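Local atomic coordinates of Alpha/beta hydrolase fold protein (Ochrobactrum, PDB entry 4G9E), a protein that hydrolyses the lactone ring of N-acyl homoserine lactones, and is bound here to the ring-opened product N-butanoyl-L-homoserine. Residues 31-37 / 58-63; 77-81 / 103-107; 98-102 / 122-126; 146-152 / 183-189. All blocks are in the same frame, centred on the assembly; numbering follows the deposited sequence. Where two conformers were deposited one is given.

Contact 1. Residues 31-37 / 58-63; sequences HGNSSSG and DLPGHG. With C4L (N-butanoyl-L-homoserine), chain C.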
# COMPACT_ATOMS: atom_id res chain seq x y z
N HIS A 31 1.32 -1.53 -3.53
CA HIS A 31 0.00 -1.34 -4.12
C HIS A 31 -1.13 -2.01 -3.34
O HIS A 31 -0.91 -2.73 -2.36
CB HIS A 31 0.01 -1.83 -5.57
CG HIS A 31 0.15 -3.32 -5.71
ND1 HIS A 31 -0.89 -4.19 -5.49
CD2 HIS A 31 1.21 -4.08 -6.06
CE1 HIS A 31 -0.47 -5.43 -5.68
NE2 HIS A 31 0.80 -5.39 -6.04
N GLY A 32 -2.35 -1.75 -3.80
CA GLY A 32 -3.54 -2.23 -3.13
C GLY A 32 -4.12 -3.52 -3.68
O GLY A 32 -3.55 -4.17 -4.56
N ASN A 33 -5.26 -3.89 -3.12
CA ASN A 33 -5.98 -5.11 -3.47
C ASN A 33 -6.27 -5.15 -4.97
O ASN A 33 -6.90 -4.24 -5.52
CB ASN A 33 -7.28 -5.12 -2.68
CG ASN A 33 -8.04 -6.42 -2.79
OD1 ASN A 33 -8.01 -7.11 -3.81
ND2 ASN A 33 -8.77 -6.74 -1.73
N SER A 34 -5.78 -6.19 -5.64
CA SER A 34 -6.05 -6.43 -7.06
C SER A 34 -5.39 -5.40 -7.98
O SER A 34 -5.78 -5.27 -9.14
CB SER A 34 -7.56 -6.54 -7.34
OG SER A 34 -8.14 -7.58 -6.56
N SER A 35 -4.40 -4.69 -7.46
CA SER A 35 -3.70 -3.69 -8.25
C SER A 35 -2.32 -4.20 -8.64
O SER A 35 -2.09 -5.41 -8.72
CB SER A 35 -3.62 -2.36 -7.49
OG SER A 35 -3.20 -1.31 -8.34
N SER A 36 -1.41 -3.27 -8.89
CA SER A 36 -0.06 -3.56 -9.36
C SER A 36 0.82 -2.35 -9.05
O SER A 36 0.31 -1.23 -8.93
CB SER A 36 -0.08 -3.79 -10.87
OG SER A 36 1.22 -3.74 -11.43
N GLY A 37 2.13 -2.56 -8.92
CA GLY A 37 3.05 -1.44 -8.80
C GLY A 37 3.01 -0.48 -9.98
O GLY A 37 3.42 0.67 -9.87
N ASP A 58 5.20 -5.96 -7.55
CA ASP A 58 3.88 -6.56 -7.59
C ASP A 58 3.79 -7.65 -6.53
O ASP A 58 4.66 -8.53 -6.46
CB ASP A 58 3.60 -7.16 -8.97
CG ASP A 58 3.48 -6.10 -10.05
OD1 ASP A 58 3.17 -4.94 -9.72
OD2 ASP A 58 3.69 -6.42 -11.24
N LEU A 59 2.77 -7.58 -5.69
CA LEU A 59 2.54 -8.65 -4.73
C LEU A 59 2.34 -9.98 -5.43
O LEU A 59 1.85 -10.03 -6.56
CB LEU A 59 1.31 -8.36 -3.88
CG LEU A 59 1.33 -7.10 -3.01
CD1 LEU A 59 -0.02 -6.90 -2.35
CD2 LEU A 59 2.46 -7.16 -1.98
N PRO A 60 2.70 -11.09 -4.75
CA PRO A 60 2.31 -12.40 -5.27
C PRO A 60 0.84 -12.39 -5.66
O PRO A 60 0.02 -11.81 -4.95
CB PRO A 60 2.56 -13.32 -4.07
CG PRO A 60 3.72 -12.67 -3.37
CD PRO A 60 3.44 -11.19 -3.48
N GLY A 61 0.50 -13.04 -6.77
CA GLY A 61 -0.87 -13.10 -7.24
C GLY A 61 -1.37 -11.86 -7.96
O GLY A 61 -2.53 -11.82 -8.36
N HIS A 62 -0.51 -10.86 -8.11
CA HIS A 62 -0.89 -9.57 -8.67
C HIS A 62 0.05 -9.15 -9.79
O HIS A 62 1.22 -9.53 -9.82
CB HIS A 62 -0.84 -8.50 -7.58
CG HIS A 62 -1.88 -8.64 -6.51
ND1 HIS A 62 -1.83 -9.61 -5.53
CD2 HIS A 62 -3.00 -7.91 -6.26
CE1 HIS A 62 -2.88 -9.47 -4.74
NE2 HIS A 62 -3.60 -8.45 -5.16
N GLY A 63 -0.45 -8.31 -10.69
CA GLY A 63 0.38 -7.73 -11.72
C GLY A 63 1.18 -8.75 -12.50
O GLY A 63 0.66 -9.76 -12.97
O1 C4L C . -7.82 -0.89 -2.24
C4 C4L C . -7.60 -1.79 -1.40
O2 C4L C . -6.48 -2.31 -1.22
C3 C4L C . -8.75 -2.29 -0.55
C2 C4L C . -9.84 -1.23 -0.40
C1 C4L C . -11.18 -1.83 0.02
O3 C4L C . -11.75 -2.57 -1.08
N1 C4L C . -8.31 -2.68 0.80
C5 C4L C . -8.20 -3.96 1.17
O4 C4L C . -8.46 -4.90 0.44
C6 C4L C . -7.74 -4.21 2.59
C7 C4L C . -8.65 -5.24 3.24
C8 C4L C . -10.08 -4.74 3.40
O HOH W 1 -5.88 -8.98 -3.47
O HOH W 2 -3.18 -7.57 -10.16

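Contact 2. Residues 77-81 / 103-107; sequences MEGYA and LGGHI. With C4L (N-butanoyl-L-homoserine), chain C.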
# COMPACT_ATOMS: atom_id res chain seq x y z
N MET A 77 -2.17 -10.14 5.00
CA MET A 77 -1.41 -8.92 5.26
C MET A 77 -0.01 -9.23 5.79
O MET A 77 0.98 -8.62 5.35
CB MET A 77 -2.20 -8.00 6.19
CG MET A 77 -3.42 -7.41 5.49
SD MET A 77 -4.64 -6.84 6.66
CE MET A 77 -5.82 -6.08 5.54
N GLU A 78 0.09 -10.18 6.71
CA GLU A 78 1.38 -10.55 7.28
C GLU A 78 2.24 -11.34 6.28
O GLU A 78 3.45 -11.18 6.26
CB GLU A 78 1.20 -11.28 8.61
CG GLU A 78 0.48 -12.63 8.54
CD GLU A 78 -1.04 -12.55 8.66
OE1 GLU A 78 -1.67 -11.51 8.35
OE2 GLU A 78 -1.62 -13.57 9.07
N GLY A 79 1.62 -12.19 5.46
CA GLY A 79 2.34 -12.92 4.44
C GLY A 79 2.93 -12.01 3.38
O GLY A 79 4.08 -12.21 2.94
N TYR A 80 2.15 -11.03 2.95
CA TYR A 80 2.66 -10.04 2.01
C TYR A 80 3.79 -9.22 2.64
O TYR A 80 4.76 -8.86 1.96
CB TYR A 80 1.54 -9.09 1.60
CG TYR A 80 0.45 -9.67 0.70
CD1 TYR A 80 0.76 -10.39 -0.45
CD2 TYR A 80 -0.88 -9.44 1.00
CE1 TYR A 80 -0.26 -10.87 -1.28
CE2 TYR A 80 -1.89 -9.92 0.19
CZ TYR A 80 -1.58 -10.62 -0.95
OH TYR A 80 -2.59 -11.08 -1.76
N ALA A 81 3.68 -8.93 3.93
CA ALA A 81 4.74 -8.21 4.62
C ALA A 81 6.01 -9.04 4.64
O ALA A 81 7.11 -8.51 4.46
CB ALA A 81 4.31 -7.83 6.02
N LEU A 103 -4.66 -1.92 0.93
CA LEU A 103 -4.05 -3.18 1.35
C LEU A 103 -2.56 -2.99 1.60
O LEU A 103 -2.01 -3.51 2.57
CB LEU A 103 -4.29 -4.26 0.30
CG LEU A 103 -3.52 -5.57 0.47
CD1 LEU A 103 -3.89 -6.27 1.77
CD2 LEU A 103 -3.75 -6.49 -0.73
N GLY A 104 -1.89 -2.24 0.73
CA GLY A 104 -0.47 -1.97 0.90
C GLY A 104 -0.11 -1.24 2.19
O GLY A 104 0.97 -1.45 2.75
N GLY A 105 -1.00 -0.37 2.66
CA GLY A 105 -0.83 0.27 3.95
C GLY A 105 -0.92 -0.71 5.10
O GLY A 105 -0.14 -0.64 6.05
N HIS A 106 -1.88 -1.64 5.03
CA HIS A 106 -1.99 -2.68 6.05
C HIS A 106 -0.72 -3.55 6.05
O HIS A 106 -0.22 -3.95 7.11
CB HIS A 106 -3.23 -3.55 5.80
CG HIS A 106 -4.52 -2.79 5.90
ND1 HIS A 106 -5.09 -2.43 7.11
CD2 HIS A 106 -5.34 -2.31 4.94
CE1 HIS A 106 -6.21 -1.77 6.88
NE2 HIS A 106 -6.39 -1.67 5.58
N ILE A 107 -0.22 -3.87 4.86
CA ILE A 107 1.03 -4.60 4.71
C ILE A 107 2.18 -3.82 5.35
O ILE A 107 2.99 -4.37 6.09
CB ILE A 107 1.31 -4.92 3.23
CG1 ILE A 107 0.22 -5.85 2.68
CG2 ILE A 107 2.71 -5.49 3.04
CD1 ILE A 107 0.22 -5.98 1.18
O1 C4L C . -7.82 -0.89 -2.24
C4 C4L C . -7.60 -1.79 -1.40
O2 C4L C . -6.48 -2.31 -1.22
C3 C4L C . -8.75 -2.29 -0.55
C2 C4L C . -9.84 -1.23 -0.40
C1 C4L C . -11.18 -1.83 0.02
O3 C4L C . -11.75 -2.57 -1.08
N1 C4L C . -8.31 -2.68 0.80
C5 C4L C . -8.20 -3.96 1.17
O4 C4L C . -8.46 -4.90 0.44
C6 C4L C . -7.74 -4.21 2.59
C7 C4L C . -8.65 -5.24 3.24
C8 C4L C . -10.08 -4.74 3.40

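Contact 3. Residues 98-102 / 122-126; sequences VFGWS and MITGT. With C4L (N-butanoyl-L-homoserine), chain C.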
# COMPACT_ATOMS: atom_id res chain seq x y z
N VAL A 98 8.54 3.62 3.51
CA VAL A 98 7.50 2.80 2.90
C VAL A 98 6.23 3.62 2.71
O VAL A 98 5.79 4.30 3.63
CB VAL A 98 7.21 1.52 3.72
CG1 VAL A 98 6.06 0.72 3.10
CG2 VAL A 98 8.49 0.69 3.81
N PHE A 99 5.68 3.57 1.50
CA PHE A 99 4.35 4.08 1.22
C PHE A 99 3.45 2.89 0.92
O PHE A 99 3.75 2.12 0.01
CB PHE A 99 4.35 5.04 0.02
CG PHE A 99 2.97 5.36 -0.45
CD1 PHE A 99 2.16 6.20 0.29
CD2 PHE A 99 2.44 4.74 -1.58
CE1 PHE A 99 0.86 6.46 -0.11
CE2 PHE A 99 1.13 5.00 -1.98
CZ PHE A 99 0.35 5.86 -1.24
N GLY A 100 2.36 2.76 1.65
CA GLY A 100 1.42 1.68 1.40
C GLY A 100 0.05 2.21 1.05
O GLY A 100 -0.53 3.00 1.79
N TRP A 101 -0.45 1.74 -0.09
CA TRP A 101 -1.77 2.12 -0.58
C TRP A 101 -2.78 1.03 -0.23
O TRP A 101 -2.76 -0.06 -0.80
CB TRP A 101 -1.74 2.33 -2.09
CG TRP A 101 -3.08 2.63 -2.67
CD1 TRP A 101 -4.06 3.40 -2.11
CD2 TRP A 101 -3.60 2.13 -3.91
NE1 TRP A 101 -5.17 3.41 -2.94
CE2 TRP A 101 -4.90 2.65 -4.05
CE3 TRP A 101 -3.08 1.33 -4.92
CZ2 TRP A 101 -5.70 2.37 -5.16
CZ3 TRP A 101 -3.87 1.05 -6.02
CH2 TRP A 101 -5.17 1.56 -6.13
N SER A 102 -3.67 1.35 0.72
CA SER A 102 -4.83 0.56 1.05
C SER A 102 -4.39 -0.80 1.60
O SER A 102 -3.79 -0.83 2.66
CB SER A 102 -5.80 0.49 -0.13
OG SER A 102 -7.08 0.11 0.33
N MET A 122 4.10 5.84 5.26
CA MET A 122 2.93 6.63 4.89
C MET A 122 1.84 5.68 4.43
O MET A 122 2.10 4.79 3.62
CB MET A 122 3.25 7.64 3.77
CG MET A 122 2.01 8.43 3.32
SD MET A 122 2.33 9.65 2.04
CE MET A 122 3.17 10.90 3.01
N ILE A 123 0.63 5.86 4.97
CA ILE A 123 -0.51 5.02 4.61
C ILE A 123 -1.64 5.86 4.04
O ILE A 123 -2.03 6.90 4.61
CB ILE A 123 -0.98 4.16 5.80
CG1 ILE A 123 -1.36 5.01 7.02
CG2 ILE A 123 0.10 3.14 6.17
CD1 ILE A 123 -1.98 4.21 8.17
N THR A 124 -2.15 5.40 2.90
CA THR A 124 -3.20 6.08 2.16
C THR A 124 -4.26 5.04 1.82
O THR A 124 -3.94 3.99 1.27
CB THR A 124 -2.64 6.68 0.86
OG1 THR A 124 -1.77 7.77 1.19
CG2 THR A 124 -3.74 7.14 -0.09
N GLY A 125 -5.51 5.33 2.16
CA GLY A 125 -6.58 4.38 1.92
C GLY A 125 -6.63 3.25 2.94
O GLY A 125 -7.21 2.21 2.67
N THR A 126 -6.04 3.48 4.11
CA THR A 126 -5.82 2.46 5.12
C THR A 126 -6.24 2.95 6.50
O THR A 126 -5.58 3.82 7.07
CB THR A 126 -4.32 2.13 5.21
OG1 THR A 126 -3.83 1.75 3.92
CG2 THR A 126 -4.04 1.03 6.22
O1 C4L C . -7.82 -0.89 -2.24
C4 C4L C . -7.60 -1.79 -1.40
O2 C4L C . -6.48 -2.31 -1.22
C3 C4L C . -8.75 -2.29 -0.55
C2 C4L C . -9.84 -1.23 -0.40
C1 C4L C . -11.18 -1.83 0.02
O3 C4L C . -11.75 -2.57 -1.08
N1 C4L C . -8.31 -2.68 0.80
C5 C4L C . -8.20 -3.96 1.17
O4 C4L C . -8.46 -4.90 0.44
C6 C4L C . -7.74 -4.21 2.59
C7 C4L C . -8.65 -5.24 3.24
C8 C4L C . -10.08 -4.74 3.40
O HOH W 3 -7.54 -0.57 3.17

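Contact 4. Residues 146-152 / 183-189; sequences LAGQEIF and RARRIMF. With C4L (N-butanoyl-L-homoserine), chain C.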
# COMPACT_ATOMS: atom_id res chain seq x y z
N LEU A 146 -16.49 -6.47 -2.43
CA LEU A 146 -15.70 -7.21 -3.41
C LEU A 146 -14.26 -7.49 -2.95
O LEU A 146 -13.60 -8.36 -3.50
CB LEU A 146 -15.66 -6.46 -4.75
CG LEU A 146 -16.98 -6.40 -5.51
CD1 LEU A 146 -16.81 -5.55 -6.77
CD2 LEU A 146 -17.47 -7.79 -5.86
N ALA A 147 -13.78 -6.73 -1.96
CA ALA A 147 -12.40 -6.87 -1.49
C ALA A 147 -12.03 -8.30 -1.11
O ALA A 147 -10.89 -8.72 -1.27
CB ALA A 147 -12.14 -5.92 -0.32
N GLY A 148 -13.01 -9.04 -0.60
CA GLY A 148 -12.79 -10.42 -0.17
C GLY A 148 -13.49 -11.46 -1.01
O GLY A 148 -13.62 -12.61 -0.59
N GLN A 149 -13.94 -11.06 -2.19
CA GLN A 149 -14.68 -11.97 -3.08
C GLN A 149 -13.74 -12.60 -4.11
O GLN A 149 -13.10 -11.89 -4.87
CB GLN A 149 -15.80 -11.22 -3.78
CG GLN A 149 -16.66 -12.08 -4.70
CD GLN A 149 -17.88 -11.34 -5.19
OE1 GLN A 149 -18.68 -10.85 -4.39
NE2 GLN A 149 -18.01 -11.22 -6.51
N GLU A 150 -13.68 -13.93 -4.13
CA GLU A 150 -12.76 -14.61 -5.03
C GLU A 150 -13.10 -14.43 -6.51
O GLU A 150 -12.24 -14.06 -7.31
CB GLU A 150 -12.66 -16.10 -4.70
CG GLU A 150 -11.88 -16.85 -5.76
CD GLU A 150 -11.48 -18.24 -5.33
OE1 GLU A 150 -11.55 -18.54 -4.12
OE2 GLU A 150 -11.10 -19.04 -6.21
N ILE A 151 -14.36 -14.69 -6.86
CA ILE A 151 -14.77 -14.65 -8.26
C ILE A 151 -15.39 -13.30 -8.63
O ILE A 151 -16.38 -12.89 -8.03
CB ILE A 151 -15.75 -15.80 -8.60
CG1 ILE A 151 -15.14 -17.16 -8.24
CG2 ILE A 151 -16.13 -15.75 -10.07
CD1 ILE A 151 -16.02 -18.34 -8.59
N PHE A 152 -14.77 -12.62 -9.58
CA PHE A 152 -15.28 -11.36 -10.11
C PHE A 152 -15.96 -11.60 -11.45
O PHE A 152 -15.37 -12.22 -12.34
CB PHE A 152 -14.12 -10.39 -10.36
CG PHE A 152 -13.71 -9.56 -9.16
CD1 PHE A 152 -14.08 -9.90 -7.86
CD2 PHE A 152 -12.94 -8.43 -9.35
CE1 PHE A 152 -13.67 -9.11 -6.79
CE2 PHE A 152 -12.53 -7.65 -8.29
CZ PHE A 152 -12.89 -7.98 -7.01
N ARG A 183 -8.15 -16.07 -5.30
CA ARG A 183 -7.89 -16.71 -4.01
C ARG A 183 -7.25 -15.74 -3.03
O ARG A 183 -7.47 -15.80 -1.83
CB ARG A 183 -6.99 -17.94 -4.17
CG ARG A 183 -7.61 -19.02 -5.02
CD ARG A 183 -6.64 -20.17 -5.26
NE ARG A 183 -5.42 -19.71 -5.92
CZ ARG A 183 -4.35 -20.46 -6.12
NH1 ARG A 183 -4.34 -21.73 -5.73
NH2 ARG A 183 -3.29 -19.95 -6.73
N ALA A 184 -6.43 -14.83 -3.56
CA ALA A 184 -5.74 -13.86 -2.73
C ALA A 184 -6.73 -12.91 -2.05
O ALA A 184 -6.54 -12.54 -0.90
CB ALA A 184 -4.70 -13.09 -3.53
N ARG A 185 -7.78 -12.52 -2.77
CA ARG A 185 -8.81 -11.68 -2.16
C ARG A 185 -9.50 -12.42 -1.02
O ARG A 185 -9.61 -11.90 0.09
CB ARG A 185 -9.84 -11.25 -3.20
CG ARG A 185 -9.33 -10.18 -4.16
CD ARG A 185 -10.43 -9.67 -5.07
NE ARG A 185 -10.85 -10.66 -6.06
CZ ARG A 185 -10.42 -10.70 -7.32
NH1 ARG A 185 -9.55 -9.80 -7.76
NH2 ARG A 185 -10.87 -11.64 -8.14
N ARG A 186 -9.97 -13.63 -1.30
CA ARG A 186 -10.74 -14.38 -0.33
C ARG A 186 -9.93 -14.67 0.93
O ARG A 186 -10.39 -14.42 2.05
CB ARG A 186 -11.25 -15.68 -0.93
CG ARG A 186 -11.95 -16.57 0.08
CD ARG A 186 -12.59 -17.79 -0.55
NE ARG A 186 -11.69 -18.48 -1.48
CZ ARG A 186 -10.78 -19.38 -1.12
NH1 ARG A 186 -10.61 -19.71 0.16
NH2 ARG A 186 -10.03 -19.96 -2.05
N ILE A 187 -8.73 -15.20 0.75
CA ILE A 187 -7.93 -15.63 1.88
C ILE A 187 -7.45 -14.44 2.71
O ILE A 187 -7.55 -14.44 3.93
CB ILE A 187 -6.75 -16.51 1.43
CG1 ILE A 187 -7.28 -17.79 0.77
CG2 ILE A 187 -5.88 -16.88 2.62
CD1 ILE A 187 -6.22 -18.56 0.01
N MET A 188 -6.97 -13.39 2.04
CA MET A 188 -6.50 -12.23 2.77
C MET A 188 -7.62 -11.63 3.62
O MET A 188 -7.40 -11.29 4.78
CB MET A 188 -5.93 -11.18 1.81
CG MET A 188 -5.52 -9.86 2.46
SD MET A 188 -6.88 -8.70 2.73
CE MET A 188 -7.45 -8.41 1.05
N PHE A 189 -8.81 -11.50 3.05
CA PHE A 189 -9.87 -10.81 3.77
C PHE A 189 -10.36 -11.62 4.96
O PHE A 189 -10.64 -11.07 6.03
CB PHE A 189 -11.03 -10.48 2.83
CG PHE A 189 -12.07 -9.60 3.46
CD1 PHE A 189 -11.87 -8.23 3.56
CD2 PHE A 189 -13.23 -10.14 3.97
CE1 PHE A 189 -12.83 -7.42 4.15
CE2 PHE A 189 -14.19 -9.34 4.56
CZ PHE A 189 -13.99 -7.98 4.65
O1 C4L C . -7.82 -0.89 -2.24
C4 C4L C . -7.60 -1.79 -1.40
O2 C4L C . -6.48 -2.31 -1.22
C3 C4L C . -8.75 -2.29 -0.55
C2 C4L C . -9.84 -1.23 -0.40
C1 C4L C . -11.18 -1.83 0.02
O3 C4L C . -11.75 -2.57 -1.08
N1 C4L C . -8.31 -2.68 0.80
C5 C4L C . -8.20 -3.96 1.17
O4 C4L C . -8.46 -4.90 0.44
C6 C4L C . -7.74 -4.21 2.59
C7 C4L C . -8.65 -5.24 3.24
C8 C4L C . -10.08 -4.74 3.40
O HOH W 4 -13.08 -13.40 2.06

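Contact 1. Residues 31-37 / 58-63
H31 and L59 meet where two irregular loops run together, each folded into a type II beta turn, G32 to S35 in one and L59 to H62 in the other, with the CA atoms of S36 and G63 4.8 Å apart. H31 NE2 accepts the backbone N-H of L59 in a nearly straight bond (3.0 Å, 171°), while ND1 gives its hydrogen to a lone pair of G32 O, which also takes S35 N. With both nitrogens engaged, the rotation of the ring is fixed. The H62 ring lies obliquely to it, planes at 48°, and is tethered from ND1 to P60 O (2.9 Å). D58 OD1 is gripped twice: G37 N approaches OD1 almost head-on (2.7 Å), and S36 OG meets OD1 from above the carboxylate plane (2.9 Å). Its other oxygen, OD2, forms a salt bridge with R18. N33 reaches the ligand: its backbone N donates to C4L O2 (2.8 Å), and with CG anti to the backbone N (chi1 -172°) its ND2 donates to C4L O4 (2.9 Å). The loop after strand 24-30 thus contributes to the ligand pocket, and the bond from N33 N, beside the probable nucleophile elbow, is consistent with the oxyanion hole of alpha/beta hydrolases.

Contact 2. Residues 77-81 / 103-107
L103 N and N33 N both hold C4L O2, a carboxylate oxygen of the bound homoserine; the bond from L103 N to C4L O2 is 2.8 Å long, with an angle of 165° at the hydrogen. It comes from the first residue of helix 103-111, whose N-terminal end would probably stabilise negative charge on that oxygen. Behind this polar end, the contact with helix 77-91 is apolar. The short segments cross at -72° with their axes 9.0 Å apart, and M77 and I107 have the closest CA atoms.

M77 runs beside H106, both side chains pointing the same way. Its chain is extended beyond CG, which carries the CE methyl over one face of the imidazole in a CH-pi contact, 3.9 Å from the ring centroid; SD stands obliquely to the same ring. H106 ND1 is hydrogen-bonded to Q200. Further back along M77, CG meets L103 CD1 at 3.9 Å. The other branch of L103, CD2, approaches Y80 CE2 at 4.0 Å, the two side chains crossing at about a right angle. I107 is held by both its arms: CD1 presses on Y80 CB (3.4 Å), and CG2 lies against the backbone of A81 at the N atom (3.7 Å).

M77 CE also touches C4L C7 at 3.7 Å, and H106 CD2 lies near C4L C6, lining the acyl chain. Polar grip at the helix start and apolar wall beside it are consistent with the oxyanion hole and acyl pocket following the nucleophile elbow of the alpha/beta hydrolase fold.

Contact 3. Residues 98-102 / 122-126
V98 and M122 open a ladder of parallel strand bonds: M122 N donates to V98 O (2.8 Å), G100 N to M122 O (2.8 Å) and T124 N to G100 O (3.1 Å). S102 N, just beyond the first strand, adds a more bent bond to T124 O (2.7 Å, 142°). The carbonyl of S102 is satisfied by a side chain: T126 OG1 donates to a lone pair of S102 O, in the carbonyl plane, at 2.9 Å.

F99, W101, M122 and T124 occupy one face of the sheet. T124 OG1 lies at the edge of the F99 ring and is hydrogen-bonded to V214 O. M122 CG packs on F99 CD1 at 3.8 Å; the bend at chi3 (-74°) leaves SD oblique to the ring, a Met-aromatic contact. W101 NE1 is bonded to H248 O.

S102 has a positive phi (64°), as expected of a nucleophile elbow, and its OG lies 2.6 Å from C4L C4, the carboxylate carbon, an unusually close approach. A water joins S102 OG, G125 O and C4L N1. With H248 and E219, S102 fits a Ser-His-Glu triad and is probably the nucleophile.

Strands 97-101 and 120-124 lie in the middle of the sheet, between 24-30 and 211-216. Helix 103-111 makes the beta-alpha-beta crossover between them, and helix 255-270 packs on the face carrying F99, M122 and T124.

Contact 4. Residues 146-152 / 183-189
The loop 146-152, which leads into helix 154-165, lies across helix 182-194 and forms with it part of the wall of the ligand pocket. R185 is the chief link. Its guanidinium lies flat on the F152 ring, planes 12° apart, with CZ over the ring centre 3.5 Å from the centroid, a cation-pi stack. The bend of the arginine at chi3 (-70°) turns its edge to the loop backbone: NE donates to Q149 O (2.8 Å) and NH2 to E150 O (2.9 Å), the latter from above the carbonyl plane. NH1 is bonded to S34, so each nitrogen of the group has an acceptor.

The two segments are probably part of the cap that alpha/beta hydrolases carry, and both line the ligand pocket: A147 CB comes to 3.5 Å from C4L O3, while the edge of the F189 ring faces C4L C8, with F189 CE1 at 3.9 Å. Further along the helix, R186 grips E150 side-on in a salt bridge, NE and NH2 both on one oxygen, with R186 NE 2.6 Å from E150 OE1. G148 lets the chains approach closely, its CA packing against F189 CB at 3.5 Å, and a water joins G148 O to R186 O.

In the fold
Contacts 1, 2 and 3 are buried, whereas contact 4 is partly exposed, about 17 Å between its centre and that of the chain. Contact 3 relies mainly on strand bonds in the central sheet; contact 2, which shares the run from strand 97-101 into helix 103-111, is apolar between its helices. Contact 1 uses histidine and aspartate to tie two loops, and contact 4 a buried arginine stacked on a phenylalanine and a partly exposed salt bridge. Contacts 1 and 4 are joined by N33 with A147 and S34 with R185, contacts 2 and 4 by M77 and L103 against M188. Contacts 3 and 4 do not touch, nearest atoms about 8 Å apart, yet all four reach the ligand.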